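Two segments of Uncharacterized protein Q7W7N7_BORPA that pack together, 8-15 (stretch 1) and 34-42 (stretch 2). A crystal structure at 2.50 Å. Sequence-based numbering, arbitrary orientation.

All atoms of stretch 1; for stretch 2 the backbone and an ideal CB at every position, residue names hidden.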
# COMPACT_ATOMS: atom_id res chain seq x y z
N ALA A 8 -20.71 11.07 -4.84
CA ALA A 8 -19.32 11.50 -5.00
C ALA A 8 -18.49 11.22 -3.75
O ALA A 8 -18.06 12.14 -3.06
CB ALA A 8 -19.28 12.98 -5.32
N THR A 9 -18.27 9.93 -3.49
CA THR A 9 -17.51 9.43 -2.34
C THR A 9 -16.11 10.05 -2.23
O THR A 9 -15.37 10.09 -3.21
CB THR A 9 -17.30 7.90 -2.45
OG1 THR A 9 -18.54 7.27 -2.81
CG2 THR A 9 -16.81 7.33 -1.14
N ALA A 10 -15.73 10.52 -1.04
CA ALA A 10 -14.39 11.08 -0.88
C ALA A 10 -13.36 9.95 -0.92
O ALA A 10 -13.62 8.84 -0.44
CB ALA A 10 -14.29 11.84 0.41
N LEU A 11 -12.20 10.22 -1.51
CA LEU A 11 -11.15 9.23 -1.64
C LEU A 11 -10.04 9.35 -0.60
O LEU A 11 -9.69 10.44 -0.16
CB LEU A 11 -10.53 9.30 -3.04
CG LEU A 11 -11.24 8.80 -4.31
CD1 LEU A 11 -12.55 8.07 -3.99
CD2 LEU A 11 -11.48 9.98 -5.22
N ASN A 12 -9.47 8.20 -0.24
CA ASN A 12 -8.37 8.16 0.71
C ASN A 12 -7.13 8.79 0.09
O ASN A 12 -6.65 8.41 -0.99
CB ASN A 12 -8.08 6.73 1.16
CG ASN A 12 -9.15 6.19 2.10
OD1 ASN A 12 -9.60 6.88 3.02
ND2 ASN A 12 -9.56 4.94 1.88
N THR A 13 -6.59 9.76 0.81
CA THR A 13 -5.46 10.51 0.37
C THR A 13 -4.35 10.62 1.41
O THR A 13 -4.61 10.95 2.58
CB THR A 13 -5.94 11.92 -0.02
OG1 THR A 13 -6.95 11.78 -1.04
CG2 THR A 13 -4.80 12.78 -0.53
N VAL A 14 -3.12 10.33 0.98
CA VAL A 14 -1.97 10.44 1.85
C VAL A 14 -1.74 11.94 2.00
O VAL A 14 -1.31 12.63 1.07
CB VAL A 14 -0.73 9.78 1.22
CG1 VAL A 14 0.53 10.27 1.92
CG2 VAL A 14 -0.83 8.27 1.32
N THR A 15 -2.03 12.43 3.20
CA THR A 15 -1.94 13.85 3.51
C THR A 15 -0.53 14.41 3.76
O THR A 15 -0.19 15.50 3.31
CB THR A 15 -2.83 14.17 4.73
OG1 THR A 15 -4.20 14.01 4.36
CG2 THR A 15 -2.60 15.59 5.20
N UNK A 34 -3.06 -0.45 5.07
CA UNK A 34 -3.33 -0.79 3.68
C UNK A 34 -4.66 -0.15 3.35
O UNK A 34 -5.51 0.02 4.23
CB UNK A 34 -3.35 -2.30 3.44
N UNK A 35 -4.85 0.24 2.09
CA UNK A 35 -6.10 0.87 1.71
C UNK A 35 -6.15 1.16 0.24
O UNK A 35 -5.13 1.21 -0.45
CB UNK A 35 -6.31 2.16 2.50
N UNK A 36 -7.37 1.35 -0.23
CA UNK A 36 -7.67 1.66 -1.62
C UNK A 36 -8.23 3.07 -1.59
O UNK A 36 -8.36 3.67 -0.52
CB UNK A 36 -8.64 0.66 -2.25
N UNK A 37 -8.54 3.65 -2.76
CA UNK A 37 -9.09 5.00 -2.78
C UNK A 37 -10.41 5.06 -2.00
O UNK A 37 -10.68 6.00 -1.24
CB UNK A 37 -9.30 5.47 -4.22
N UNK A 38 -11.22 4.03 -2.20
CA UNK A 38 -12.49 3.91 -1.52
C UNK A 38 -12.34 2.90 -0.40
O UNK A 38 -11.47 2.04 -0.46
CB UNK A 38 -13.60 3.50 -2.49
N UNK A 39 -13.16 3.04 0.64
CA UNK A 39 -13.11 2.11 1.76
C UNK A 39 -12.36 2.66 2.96
O UNK A 39 -11.96 3.82 2.96
CB UNK A 39 -12.46 0.80 1.31
N UNK A 40 -12.17 1.84 4.01
CA UNK A 40 -11.46 2.28 5.21
C UNK A 40 -9.96 2.10 5.05
O UNK A 40 -9.49 1.39 4.15
CB UNK A 40 -11.95 1.51 6.44
N UNK A 41 -9.21 2.76 5.93
CA UNK A 41 -7.76 2.64 5.96
C UNK A 41 -7.58 1.50 6.94
O UNK A 41 -7.71 1.69 8.14
CB UNK A 41 -7.04 3.92 6.37
N UNK A 42 -7.30 0.30 6.43
CA UNK A 42 -7.16 -0.85 7.30
C UNK A 42 -5.75 -1.05 7.85
O UNK A 42 -4.78 -0.59 7.26
CB UNK A 42 -7.59 -2.11 6.54

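Stretch 1 presents one dominant feature to its partner: the side chain of N12, whose CA-to-CB bond points toward stretch 2 and whose amide reaches into the bend formed by positions 36 to 39. Position 34 lies beyond the reach of stretch 1, its ideal CB having nothing within 5.5 Å, so the contact places no demand on it. The residue is A34, paired through its backbone with position 42.

At position 35 the CA-to-CB bond points toward stretch 1, and the ideal CB lies 4.3 Å from N12 ND2. Beyond it are the CB of N12 and, farther out, the CG2 methyl of V14, a largely apolar surface that a sizeable aliphatic or aromatic side chain could cover. It is F35, with chi1 at 61° (p). Its ring reaches both residues: CD1 lies 3.7 Å from N12 CB, while CZ meets V14 CG2 at 4.0 Å, the valine methyl sitting at the ring edge near its plane.

Position 36 directs its CB away, and many residues would be compatible; stretch 1 engages its carbonyl instead. The residue is A36, whose O accepts a nearly linear hydrogen bond from N12 ND2 at 3.0 Å.

At position 37 the CB points sideways, 3.9 Å from L11 CG, which favours a compact apolar group. Phi of -61° and psi of -41° suit many residues, proline among them, and no contact from stretch 1 to the backbone N calls for a donor there. The deposited P37 places CB 4.0 Å from L11 CG. Its carbonyl is the backbone anchor of the interface: N12 N donates to P37 O at 2.7 Å with an angle of 169°, and L11 CA approaches the same P37 O at 3.3 Å in a CA-H...O contact. Water 1 also donates to this oxygen and to A10 O, bridging the two chain segments.

Position 38 has its CB directed away, yet 4.9 Å from L11 CD1 and 5.2 Å from T9 CG2. A long, flexible side chain could turn back along these groups, and either a polar or an aliphatic one would serve. It is E38. CG packs 3.8 Å from L11 CD1, and farther along, the side chain returns toward stretch 1 although its CB is directed away; OE1 remains 4.3 Å from T9 OG1, too far for a hydrogen bond.

At position 39, phi of 100° and psi of -175° would jam a CB against the preceding carbonyl O, which by itself calls for glycine. G39 uses its own O to accept the second hydrogen bond from N12 ND2, at 2.9 Å. Water 2 donates to both G39 O and N12 OD1, so the two ends of the asparagine amide are tied to one carbonyl.

Position 40 points away and is little constrained; it is P40. Position 41 points sideways, its ideal CB 5.2 Å from N12 OD1, leaving room for a medium-sized side chain, polar or branched. V41 brings CG2 within 3.9 Å of N12 OD1. Position 42, out of reach, is A42.

Stretch 2 34-42: AFAPEGPVA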
# COMPACT_ATOMS: atom_id res chain seq x y z
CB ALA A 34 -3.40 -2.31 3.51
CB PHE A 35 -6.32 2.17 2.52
CG PHE A 35 -5.26 3.21 2.31
CD1 PHE A 35 -5.39 4.18 1.32
CD2 PHE A 35 -4.10 3.22 3.10
CE1 PHE A 35 -4.41 5.14 1.11
CE2 PHE A 35 -3.11 4.17 2.91
CZ PHE A 35 -3.26 5.14 1.91
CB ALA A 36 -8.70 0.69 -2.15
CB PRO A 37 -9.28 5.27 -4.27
CG PRO A 37 -8.14 4.51 -4.86
CD PRO A 37 -8.19 3.20 -4.11
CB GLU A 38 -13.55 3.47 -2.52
CG GLU A 38 -13.72 4.44 -3.68
CD GLU A 38 -14.94 4.13 -4.54
OE1 GLU A 38 -16.02 3.93 -3.95
OE2 GLU A 38 -14.80 4.10 -5.78
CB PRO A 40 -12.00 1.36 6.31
CG PRO A 40 -13.25 0.73 5.71
CD PRO A 40 -12.86 0.57 4.26
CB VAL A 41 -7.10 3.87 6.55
CG1 VAL A 41 -5.60 3.63 6.64
CG2 VAL A 41 -7.42 5.08 5.70
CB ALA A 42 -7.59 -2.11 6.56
O HOH W 1 -13.15 6.43 0.89
O HOH W 2 -11.43 6.44 4.76
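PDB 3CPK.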